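Local coordinates for protein dTDP-4-dehydrorhamnose 3,5-epimerase (Sulfolobus tokodaii, PDB 2B9U) that probably catalyses the 3,5-epimerization of dTDP-4-dehydro-6-deoxy-alpha-D-glucose to dTDP-4-dehydro-beta-L-rhamnose, a step in making dTDP-L-rhamnose, at residues A[8-12]-A[93-98]; A[72-76]-A[102-107]; A[81-85]-A[149-153]; A[119-123]-A[152-157]. Numbering follows the deposited sequence.

How the contacts relate
All four contacts involve the five-stranded antiparallel sheet of the jelly roll. Contacts 1 and 2 use successive parts of strand 97-103, their centres about 20 Å apart. Contact 3 lies on the neighbouring strand 79-86, bonded to contact 1 by V98 N to A84 O at 2.9 Å, and it touches contact 2 where L102 CD1 is 3.9 Å from D82 CB. Contact 4 lies on the next strand, 116-122, its centre about 8 Å from that of contact 3; L81 N to Q121 O, 2.9 Å, ties the strands, and W152 and P153 belong to both contacts. None of the four includes Y137, predicted to stack on the substrate's thymine; all four lie away from that predicted site.

Contact 1: residues A[8-12]-A[93-98]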
loop_
_atom_site.group_PDB
_atom_site.type_symbol
_atom_site.label_atom_id
_atom_site.label_comp_id
_atom_site.label_asym_id
_atom_site.label_seq_id
_atom_site.Cartn_x
_atom_site.Cartn_y
_atom_site.Cartn_z
ATOM N N LEU A 8 -6.845 10.817 18.321
ATOM C CA LEU A 8 -5.741 10.783 19.280
ATOM C C LEU A 8 -5.291 12.179 19.731
ATOM O O LEU A 8 -4.334 12.321 20.493
ATOM C CB LEU A 8 -4.564 9.961 18.733
ATOM C CG LEU A 8 -4.826 8.518 18.249
ATOM C CD1 LEU A 8 -3.512 7.838 17.971
ATOM C CD2 LEU A 8 -5.649 7.649 19.226
ATOM N N GLY A 9 -6.003 13.206 19.271
ATOM C CA GLY A 9 -5.645 14.588 19.561
ATOM C C GLY A 9 -4.980 15.286 18.392
ATOM O O GLY A 9 -4.249 14.660 17.622
ATOM N N MET A 10 -5.256 16.585 18.260
ATOM C CA MET A 10 -4.558 17.507 17.332
ATOM C C MET A 10 -4.771 17.213 15.846
ATOM O O MET A 10 -4.019 17.703 15.015
ATOM C CB MET A 10 -3.038 17.578 17.598
ATOM C CG MET A 10 -2.560 17.521 19.031
ATOM S SD MET A 10 -0.749 17.623 19.058
ATOM C CE MET A 10 -0.283 15.913 19.293
ATOM N N GLY A 11 -5.775 16.409 15.515
ATOM C CA GLY A 11 -6.016 16.006 14.131
ATOM C C GLY A 11 -5.452 14.642 13.756
ATOM O O GLY A 11 -5.621 14.184 12.624
ATOM N N ILE A 12 -4.799 13.987 14.714
ATOM C CA ILE A 12 -4.209 12.655 14.514
ATOM C C ILE A 12 -5.323 11.636 14.743
ATOM O O ILE A 12 -6.083 11.745 15.719
ATOM C CB ILE A 12 -3.008 12.393 15.493
ATOM C CG1 ILE A 12 -1.945 13.501 15.397
ATOM C CG2 ILE A 12 -2.386 10.989 15.295
ATOM C CD1 ILE A 12 -1.131 13.497 14.125
ATOM N N THR A 93 -0.537 23.429 20.722
ATOM C CA THR A 93 0.053 22.118 20.992
ATOM C C THR A 93 1.420 21.941 20.316
ATOM O O THR A 93 1.890 20.811 20.149
ATOM C CB THR A 93 -0.879 20.981 20.520
ATOM O OG1 THR A 93 -1.225 21.191 19.142
ATOM C CG2 THR A 93 -2.151 20.917 21.367
ATOM N N PHE A 94 2.050 23.048 19.922
ATOM C CA PHE A 94 3.390 23.018 19.323
ATOM C C PHE A 94 4.383 22.305 20.243
ATOM O O PHE A 94 4.509 22.646 21.428
ATOM C CB PHE A 94 3.875 24.436 19.014
ATOM C CG PHE A 94 5.292 24.509 18.504
ATOM C CD1 PHE A 94 5.588 24.223 17.175
ATOM C CD2 PHE A 94 6.327 24.901 19.343
ATOM C CE1 PHE A 94 6.895 24.308 16.694
ATOM C CE2 PHE A 94 7.641 24.984 18.871
ATOM C CZ PHE A 94 7.926 24.685 17.545
ATOM N N GLY A 95 5.066 21.303 19.693
ATOM C CA GLY A 95 6.015 20.510 20.458
ATOM C C GLY A 95 5.396 19.299 21.127
ATOM O O GLY A 95 6.113 18.476 21.674
ATOM N N LYS A 96 4.069 19.189 21.095
ATOM C CA LYS A 96 3.387 18.003 21.628
ATOM C C LYS A 96 3.359 16.891 20.578
ATOM O O LYS A 96 3.489 17.145 19.370
ATOM C CB LYS A 96 1.962 18.331 22.097
ATOM C CG LYS A 96 1.875 19.407 23.191
ATOM C CD LYS A 96 2.278 18.891 24.573
ATOM C CE LYS A 96 2.234 20.015 25.617
ATOM N NZ LYS A 96 1.006 20.877 25.472
ATOM N N TYR A 97 3.183 15.659 21.033
ATOM C CA TYR A 97 3.319 14.524 20.131
ATOM C C TYR A 97 2.388 13.377 20.462
ATOM O O TYR A 97 1.964 13.211 21.618
ATOM C CB TYR A 97 4.779 14.046 20.082
ATOM C CG TYR A 97 5.318 13.564 21.411
ATOM C CD1 TYR A 97 5.044 12.277 21.869
ATOM C CD2 TYR A 97 6.108 14.394 22.213
ATOM C CE1 TYR A 97 5.525 11.834 23.089
ATOM C CE2 TYR A 97 6.594 13.952 23.438
ATOM C CZ TYR A 97 6.304 12.664 23.862
ATOM O OH TYR A 97 6.773 12.194 25.066
ATOM N N VAL A 98 2.075 12.590 19.438
ATOM C CA VAL A 98 1.313 11.359 19.594
ATOM C C VAL A 98 2.241 10.173 19.302
ATOM O O VAL A 98 3.036 10.211 18.355
ATOM C CB VAL A 98 0.044 11.338 18.666
ATOM C CG1 VAL A 98 -0.649 9.985 18.693
ATOM C CG2 VAL A 98 -0.936 12.429 19.068
#
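M10 and V98 each give up 96 Å² here, far more than any other residue, and T93 follows with 32 Å². The M10 side chain, chi1 m and chi2 t, reaches across to 93-98: its CE lies 3.6 Å from V98 CG2, 3.9 Å from Y97 C and 4.0 Å from K96 O, while its SD lies 3.6 Å from T93 OG1. The T93 hydroxyl has its polar partners in D86 and S91, so the sulfur is packed beside it. M10 is the second residue of a type I' turn from G9 to I12 (phi/psi 66/16), and its CA-to-CB bond points toward 93-98; I12 N to G9 O at 3.0 Å closes the turn and L8 N to I12 O at 2.9 Å flanks it. This is the tight beta hairpin between strands 3-9 and 12-22 of one jelly-roll sheet, and its tip rests on the start of strand 97-103 in the other. V98 points toward the hairpin; its CG1 is 3.7 Å from L8 CD1 and 3.9 Å from I12 CG2, while its CG2 faces M10. Ahead of V98, a type II turn from T93 to K96 is closed by K96 N to T93 O at 2.9 Å.

Contact 2: residues A[72-76]-A[102-107]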
loop_
_atom_site.group_PDB
_atom_site.type_symbol
_atom_site.label_atom_id
_atom_site.label_comp_id
_atom_site.label_asym_id
_atom_site.label_seq_id
_atom_site.Cartn_x
_atom_site.Cartn_y
_atom_site.Cartn_z
ATOM N N ILE A 72 -0.730 8.455 5.903
ATOM C CA ILE A 72 -1.354 7.300 6.533
ATOM C C ILE A 72 -0.286 6.224 6.603
ATOM O O ILE A 72 0.227 5.775 5.573
ATOM C CB ILE A 72 -2.573 6.759 5.731
ATOM C CG1 ILE A 72 -3.511 7.897 5.317
ATOM C CG2 ILE A 72 -3.308 5.703 6.545
ATOM C CD1 ILE A 72 -4.560 7.469 4.285
ATOM N N ILE A 73 0.065 5.842 7.831
ATOM C CA ILE A 73 1.147 4.914 8.081
ATOM C C ILE A 73 0.569 3.539 8.405
ATOM O O ILE A 73 -0.313 3.411 9.257
ATOM C CB ILE A 73 2.030 5.396 9.280
ATOM C CG1 ILE A 73 2.494 6.855 9.077
ATOM C CG2 ILE A 73 3.177 4.417 9.551
ATOM C CD1 ILE A 73 3.310 7.162 7.751
ATOM N N PHE A 74 1.101 2.519 7.741
ATOM C CA PHE A 74 0.570 1.161 7.825
ATOM C C PHE A 74 1.762 0.194 7.879
ATOM O O PHE A 74 2.775 0.401 7.192
ATOM C CB PHE A 74 -0.389 0.917 6.634
ATOM C CG PHE A 74 -0.891 -0.505 6.505
ATOM C CD1 PHE A 74 -1.622 -1.108 7.528
ATOM C CD2 PHE A 74 -0.648 -1.232 5.339
ATOM C CE1 PHE A 74 -2.096 -2.421 7.398
ATOM C CE2 PHE A 74 -1.117 -2.543 5.204
ATOM C CZ PHE A 74 -1.833 -3.141 6.238
ATOM N N VAL A 75 1.656 -0.815 8.740
ATOM C CA VAL A 75 2.725 -1.788 9.004
ATOM C C VAL A 75 2.276 -3.230 8.731
ATOM O O VAL A 75 1.829 -3.936 9.650
ATOM C CB VAL A 75 3.283 -1.643 10.459
ATOM C CG1 VAL A 75 4.496 -2.565 10.680
ATOM C CG2 VAL A 75 3.653 -0.170 10.734
ATOM N N PRO A 76 2.345 -3.662 7.458
ATOM C CA PRO A 76 2.007 -5.053 7.110
ATOM C C PRO A 76 2.962 -6.135 7.648
ATOM O O PRO A 76 2.565 -7.301 7.701
ATOM C CB PRO A 76 1.982 -5.045 5.565
ATOM C CG PRO A 76 2.805 -3.878 5.190
ATOM C CD PRO A 76 2.651 -2.857 6.259
ATOM N N LEU A 102 2.197 0.593 15.766
ATOM C CA LEU A 102 1.565 0.011 14.588
ATOM C C LEU A 102 2.357 -1.230 14.265
ATOM O O LEU A 102 3.578 -1.229 14.340
ATOM C CB LEU A 102 1.568 1.017 13.416
ATOM C CG LEU A 102 1.028 2.416 13.741
ATOM C CD1 LEU A 102 1.241 3.381 12.580
ATOM C CD2 LEU A 102 -0.485 2.390 14.149
ATOM N N ASN A 103 1.654 -2.308 13.950
ATOM C CA ASN A 103 2.292 -3.602 13.779
ATOM C C ASN A 103 1.436 -4.519 12.907
ATOM O O ASN A 103 0.295 -4.177 12.575
ATOM C CB ASN A 103 2.657 -4.242 15.146
ATOM C CG ASN A 103 1.454 -4.433 16.073
ATOM O OD1 ASN A 103 0.402 -4.901 15.663
ATOM N ND2 ASN A 103 1.635 -4.097 17.349
ATOM N N GLU A 104 1.992 -5.667 12.535
ATOM C CA GLU A 104 1.274 -6.632 11.715
ATOM C C GLU A 104 0.196 -7.397 12.500
ATOM O O GLU A 104 -0.671 -8.019 11.897
ATOM C CB GLU A 104 2.250 -7.617 11.071
ATOM C CG GLU A 104 2.997 -8.534 12.046
ATOM C CD GLU A 104 3.936 -9.478 11.308
ATOM O OE1 GLU A 104 5.170 -9.306 11.427
ATOM O OE2 GLU A 104 3.442 -10.376 10.579
ATOM N N GLU A 105 0.271 -7.359 13.835
ATOM C CA GLU A 105 -0.711 -8.037 14.705
ATOM C C GLU A 105 -2.021 -7.276 14.726
ATOM O O GLU A 105 -3.087 -7.879 14.661
ATOM C CB GLU A 105 -0.188 -8.181 16.149
ATOM C CG GLU A 105 -1.302 -8.430 17.193
ATOM C CD GLU A 105 -0.880 -8.130 18.628
ATOM O OE1 GLU A 105 -0.052 -8.885 19.173
ATOM O OE2 GLU A 105 -1.381 -7.141 19.209
ATOM N N ASN A 106 -1.930 -5.952 14.839
ATOM C CA ASN A 106 -3.118 -5.100 14.874
ATOM C C ASN A 106 -3.596 -4.586 13.502
ATOM O O ASN A 106 -4.797 -4.370 13.304
ATOM C CB ASN A 106 -3.024 -3.971 15.936
ATOM C CG ASN A 106 -1.885 -2.938 15.701
ATOM O OD1 ASN A 106 -1.428 -2.674 14.584
ATOM N ND2 ASN A 106 -1.474 -2.299 16.798
ATOM N N HIS A 107 -2.658 -4.439 12.564
ATOM C CA HIS A 107 -2.916 -3.804 11.264
ATOM C C HIS A 107 -3.547 -2.418 11.392
ATOM O O HIS A 107 -4.249 -1.967 10.490
ATOM C CB HIS A 107 -3.772 -4.698 10.346
ATOM C CG HIS A 107 -3.074 -5.939 9.898
ATOM N ND1 HIS A 107 -2.049 -5.926 8.976
ATOM C CD2 HIS A 107 -3.233 -7.229 10.265
ATOM C CE1 HIS A 107 -1.609 -7.157 8.791
ATOM N NE2 HIS A 107 -2.308 -7.966 9.566
HETATM O O HOH W 1 -0.336 -1.838 10.801
#
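V75 and L102, with 71 and 70 Å² covered, point toward each other. V75 is in the t rotamer, which places its CG2 3.6 Å from L102 CB; L102, with chi1 m and chi2 t, extends its CD1 to 3.7 Å from I73 CG2. The F74 CA-to-CB bond points away, yet with chi1 t its ring edge reaches H107, CE1 lying 3.8 Å from H107 O and 3.8 Å from H107 ND1. M49 of the second subunit packs on F74, P76 and H107. Strands 70-75 and 97-103 belong to the two sheets of the jelly roll, and here their ends converge: a water bridges them, accepting from V75 N (3.0 Å) and able to donate to N103 O (3.0 Å). After L102 comes an Asx motif: N103, chi1 p, accepts at OD1 from N106 N, 2.7 Å, and N106, also p, accepts at OD1 from N103 N, 3.2 Å. The backbone sets E104 CB 3.4 Å from P76 O, and chi1 p turns OE1 to its hydrogen-bond partner G78 N.

Contact 3: residues A[81-85]-A[149-153]; sequences LDVAV and YIDWP
This is an apolar packing of an irregular segment, 149-153, against one face of strand 79-86, in the five-stranded sheet. Segment 81-85 is a regular beta strand; in 149-153, Y149 is 3-10 (phi/psi -62/-24), I150 to W152 are extended (I150 -115/147) and P153 is at -75/-29. The segments run almost opposite, 168° apart end to end, at side-chain distance: CA to CA, L81-W152 is 8.1 Å, V83-I150 8.5 Å and V85-Y149 9.3 Å. L81, V83 and V85 point toward the segment, D82 and A84 away. V83, rotamer t, sets CG1 3.7 Å from I150 CD1 (chi1 m, chi2 m) and CG2 3.5 Å from W152 CH2. The indole, chi1 m and chi2 106°, presents its edge to the strand backbone, with CZ3 3.6 Å from L81 O, and its NE1 bonds to Y147 O. L81, chi1 t and chi2 p, sets CD2 3.8 Å from P153 CD. V85, also t, places CG1 3.9 Å from Y149 CE2; Y149, chi1 t, donates a hydrogen bond from OH to G95 O. The loop thus covers the sheet's outward face, while D82 and A84 point to I112 of the opposing sheet, as in a cupin jelly roll.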
loop_
_atom_site.group_PDB
_atom_site.type_symbol
_atom_site.label_atom_id
_atom_site.label_comp_id
_atom_site.label_asym_id
_atom_site.label_seq_id
_atom_site.Cartn_x
_atom_site.Cartn_y
_atom_site.Cartn_z
ATOM N N LEU A 81 7.222 1.816 16.653
ATOM C CA LEU A 81 6.674 2.850 17.514
ATOM C C LEU A 81 6.637 4.089 16.650
ATOM O O LEU A 81 7.667 4.655 16.336
ATOM C CB LEU A 81 7.543 3.100 18.759
ATOM C CG LEU A 81 7.063 4.245 19.685
ATOM C CD1 LEU A 81 5.659 3.962 20.246
ATOM C CD2 LEU A 81 8.072 4.495 20.814
ATOM N N ASP A 82 5.437 4.487 16.268
ATOM C CA ASP A 82 5.232 5.584 15.357
ATOM C C ASP A 82 4.918 6.873 16.111
ATOM O O ASP A 82 4.171 6.855 17.093
ATOM C CB ASP A 82 4.081 5.249 14.429
ATOM C CG ASP A 82 4.126 6.048 13.181
ATOM O OD1 ASP A 82 5.155 5.958 12.486
ATOM O OD2 ASP A 82 3.159 6.782 12.920
ATOM N N VAL A 83 5.500 7.982 15.660
ATOM C CA VAL A 83 5.370 9.258 16.368
ATOM C C VAL A 83 5.025 10.389 15.394
ATOM O O VAL A 83 5.523 10.415 14.260
ATOM C CB VAL A 83 6.677 9.624 17.132
ATOM C CG1 VAL A 83 6.507 10.907 17.914
ATOM C CG2 VAL A 83 7.107 8.492 18.058
ATOM N N ALA A 84 4.150 11.300 15.833
ATOM C CA ALA A 84 3.823 12.531 15.104
ATOM C C ALA A 84 3.998 13.707 16.046
ATOM O O ALA A 84 3.449 13.687 17.136
ATOM C CB ALA A 84 2.400 12.482 14.630
ATOM N N VAL A 85 4.718 14.736 15.614
ATOM C CA VAL A 85 5.041 15.881 16.469
ATOM C C VAL A 85 4.470 17.162 15.866
ATOM O O VAL A 85 4.768 17.478 14.707
ATOM C CB VAL A 85 6.582 16.041 16.652
ATOM C CG1 VAL A 85 6.900 17.233 17.556
ATOM C CG2 VAL A 85 7.203 14.760 17.236
ATOM N N TYR A 149 14.447 14.254 20.017
ATOM C CA TYR A 149 13.304 14.892 20.656
ATOM C C TYR A 149 12.475 13.871 21.422
ATOM O O TYR A 149 11.782 14.208 22.373
ATOM C CB TYR A 149 12.446 15.586 19.609
ATOM C CG TYR A 149 11.395 16.483 20.200
ATOM C CD1 TYR A 149 11.740 17.708 20.783
ATOM C CD2 TYR A 149 10.049 16.110 20.179
ATOM C CE1 TYR A 149 10.774 18.525 21.334
ATOM C CE2 TYR A 149 9.078 16.926 20.719
ATOM C CZ TYR A 149 9.446 18.128 21.293
ATOM O OH TYR A 149 8.476 18.933 21.815
ATOM N N ILE A 150 12.598 12.612 21.005
ATOM C CA ILE A 150 11.779 11.518 21.474
ATOM C C ILE A 150 12.652 10.534 22.216
ATOM O O ILE A 150 13.820 10.336 21.869
ATOM C CB ILE A 150 11.084 10.809 20.260
ATOM C CG1 ILE A 150 10.120 11.774 19.534
ATOM C CG2 ILE A 150 10.387 9.517 20.675
ATOM C CD1 ILE A 150 8.909 12.247 20.370
ATOM N N ASP A 151 12.076 9.907 23.237
ATOM C CA ASP A 151 12.740 8.850 23.977
ATOM C C ASP A 151 12.298 7.520 23.355
ATOM O O ASP A 151 11.157 7.100 23.503
ATOM C CB ASP A 151 12.356 8.970 25.468
ATOM C CG ASP A 151 13.089 7.982 26.360
ATOM O OD1 ASP A 151 14.138 7.438 25.965
ATOM O OD2 ASP A 151 12.606 7.748 27.482
ATOM N N TRP A 152 13.208 6.899 22.609
ATOM C CA TRP A 152 12.960 5.669 21.860
ATOM C C TRP A 152 13.344 4.468 22.720
ATOM O O TRP A 152 14.306 4.558 23.484
ATOM C CB TRP A 152 13.799 5.669 20.576
ATOM C CG TRP A 152 13.497 6.834 19.637
ATOM C CD1 TRP A 152 14.278 7.933 19.410
ATOM C CD2 TRP A 152 12.333 6.999 18.821
ATOM N NE1 TRP A 152 13.674 8.771 18.512
ATOM C CE2 TRP A 152 12.482 8.220 18.122
ATOM C CE3 TRP A 152 11.182 6.229 18.605
ATOM C CZ2 TRP A 152 11.522 8.690 17.219
ATOM C CZ3 TRP A 152 10.228 6.700 17.708
ATOM C CH2 TRP A 152 10.402 7.923 17.031
ATOM N N PRO A 153 12.602 3.346 22.602
ATOM C CA PRO A 153 12.868 2.193 23.493
ATOM C C PRO A 153 14.118 1.350 23.184
ATOM O O PRO A 153 14.705 0.767 24.102
ATOM C CB PRO A 153 11.591 1.348 23.378
ATOM C CG PRO A 153 11.017 1.703 22.047
ATOM C CD PRO A 153 11.471 3.102 21.690
#

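Contact 4: residues A[119-123]-A[152-157]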
loop_
_atom_site.group_PDB
_atom_site.type_symbol
_atom_site.label_atom_id
_atom_site.label_comp_id
_atom_site.label_asym_id
_atom_site.label_seq_id
_atom_site.Cartn_x
_atom_site.Cartn_y
_atom_site.Cartn_z
ATOM N N GLY A 119 8.015 10.264 12.566
ATOM C CA GLY A 119 9.118 9.331 12.647
ATOM C C GLY A 119 8.674 8.050 13.303
ATOM O O GLY A 119 7.556 7.961 13.811
ATOM N N PHE A 120 9.549 7.052 13.277
ATOM C CA PHE A 120 9.310 5.813 14.004
ATOM C C PHE A 120 10.619 5.118 14.318
ATOM O O PHE A 120 11.627 5.364 13.654
ATOM C CB PHE A 120 8.386 4.854 13.229
ATOM C CG PHE A 120 8.953 4.372 11.912
ATOM C CD1 PHE A 120 9.748 3.223 11.849
ATOM C CD2 PHE A 120 8.666 5.044 10.733
ATOM C CE1 PHE A 120 10.246 2.766 10.644
ATOM C CE2 PHE A 120 9.173 4.589 9.511
ATOM C CZ PHE A 120 9.956 3.459 9.462
ATOM N N GLN A 121 10.586 4.260 15.332
ATOM C CA GLN A 121 11.605 3.241 15.502
ATOM C C GLN A 121 11.044 1.847 15.197
ATOM O O GLN A 121 9.951 1.482 15.660
ATOM C CB GLN A 121 12.230 3.277 16.897
ATOM C CG GLN A 121 13.391 2.284 17.044
ATOM C CD GLN A 121 14.155 2.446 18.334
ATOM O OE1 GLN A 121 13.571 2.522 19.417
ATOM N NE2 GLN A 121 15.469 2.479 18.228
ATOM N N ALA A 122 11.786 1.085 14.396
ATOM C CA ALA A 122 11.438 -0.316 14.157
ATOM C C ALA A 122 11.732 -1.135 15.421
ATOM O O ALA A 122 12.864 -1.141 15.923
ATOM C CB ALA A 122 12.187 -0.858 12.934
ATOM N N LEU A 123 10.690 -1.788 15.948
ATOM C CA LEU A 123 10.784 -2.598 17.155
ATOM C C LEU A 123 11.239 -4.018 16.798
ATOM O O LEU A 123 11.844 -4.731 17.598
ATOM C CB LEU A 123 9.429 -2.595 17.908
ATOM C CG LEU A 123 8.894 -1.211 18.311
ATOM C CD1 LEU A 123 7.571 -1.302 19.038
ATOM C CD2 LEU A 123 9.890 -0.403 19.164
ATOM N N TRP A 152 13.208 6.899 22.609
ATOM C CA TRP A 152 12.960 5.669 21.860
ATOM C C TRP A 152 13.344 4.468 22.720
ATOM O O TRP A 152 14.306 4.558 23.484
ATOM C CB TRP A 152 13.799 5.669 20.576
ATOM C CG TRP A 152 13.497 6.834 19.637
ATOM C CD1 TRP A 152 14.278 7.933 19.410
ATOM C CD2 TRP A 152 12.333 6.999 18.821
ATOM N NE1 TRP A 152 13.674 8.771 18.512
ATOM C CE2 TRP A 152 12.482 8.220 18.122
ATOM C CE3 TRP A 152 11.182 6.229 18.605
ATOM C CZ2 TRP A 152 11.522 8.690 17.219
ATOM C CZ3 TRP A 152 10.228 6.700 17.708
ATOM C CH2 TRP A 152 10.402 7.923 17.031
ATOM N N PRO A 153 12.602 3.346 22.602
ATOM C CA PRO A 153 12.868 2.193 23.493
ATOM C C PRO A 153 14.118 1.350 23.184
ATOM O O PRO A 153 14.705 0.767 24.102
ATOM C CB PRO A 153 11.591 1.348 23.378
ATOM C CG PRO A 153 11.017 1.703 22.047
ATOM C CD PRO A 153 11.471 3.102 21.690
ATOM N N ILE A 154 14.532 1.282 21.923
ATOM C CA ILE A 154 15.692 0.462 21.554
ATOM C C ILE A 154 16.958 1.310 21.544
ATOM O O ILE A 154 16.995 2.401 20.953
ATOM C CB ILE A 154 15.470 -0.308 20.232
ATOM C CG1 ILE A 154 14.328 -1.315 20.405
ATOM C CG2 ILE A 154 16.755 -1.031 19.779
ATOM C CD1 ILE A 154 13.770 -1.841 19.106
ATOM N N LYS A 155 17.976 0.779 22.218
ATOM C CA LYS A 155 19.233 1.444 22.505
ATOM C C LYS A 155 20.156 1.417 21.289
ATOM O O LYS A 155 20.866 2.390 21.009
ATOM C CB LYS A 155 19.896 0.706 23.681
ATOM C CG LYS A 155 21.074 1.392 24.352
ATOM C CD LYS A 155 21.359 0.692 25.699
ATOM C CE LYS A 155 20.295 1.074 26.774
ATOM N NZ LYS A 155 19.718 -0.107 27.520
ATOM N N GLU A 156 20.138 0.303 20.563
ATOM C CA GLU A 156 20.960 0.147 19.359
ATOM C C GLU A 156 20.275 0.827 18.180
ATOM O O GLU A 156 19.754 0.178 17.286
ATOM C CB GLU A 156 21.239 -1.331 19.064
ATOM C CG GLU A 156 21.723 -2.162 20.271
ATOM C CD GLU A 156 20.646 -2.378 21.340
ATOM O OE1 GLU A 156 19.437 -2.296 21.016
ATOM O OE2 GLU A 156 21.016 -2.631 22.515
ATOM N N VAL A 157 20.287 2.155 18.206
ATOM C CA VAL A 157 19.664 2.983 17.184
ATOM C C VAL A 157 20.470 2.939 15.876
ATOM O O VAL A 157 21.702 3.107 15.889
ATOM C CB VAL A 157 19.517 4.440 17.688
ATOM C CG1 VAL A 157 19.283 5.435 16.530
ATOM C CG2 VAL A 157 18.419 4.544 18.763
#
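Two hydrogen bonds join the carboxamide of Q121 to the backbone of I154: I154 N donates to Q121 OE1 at 3.0 Å with an angle of 160°, and Q121 NE2 donates to I154 O at 3.1 Å with 167°. One side chain thus meets both polar atoms of a single backbone residue. The extended conformation of Q121, chi1 and chi2 both t, carries the amide that far, and Q121 has 113 Å² covered, the most here. Its NE2 also bonds to G55 O. Strand 116-122 is central in the five-stranded sheet of the jelly roll, between strands 79-86 and 57-63, and segment 152-157 is part of the loop leading to helix 161-164, so the glutamine ties that loop to the sheet. Around the amide, OE1 of Q121 lies 3.1 Å from P153 CD and 3.4 Å from W152 CB, and Q121 NE2 is 3.6 Å from V157 CG2. Earlier in the strand the indole of W152 lies against the backbone, with CZ3 3.8 Å from F120 C and CH2 4.1 Å from G119 C. At the strand's end I154 CD1 approaches A122 O at 3.4 Å, and L123 CD2 packs 3.7 Å from P153 CG.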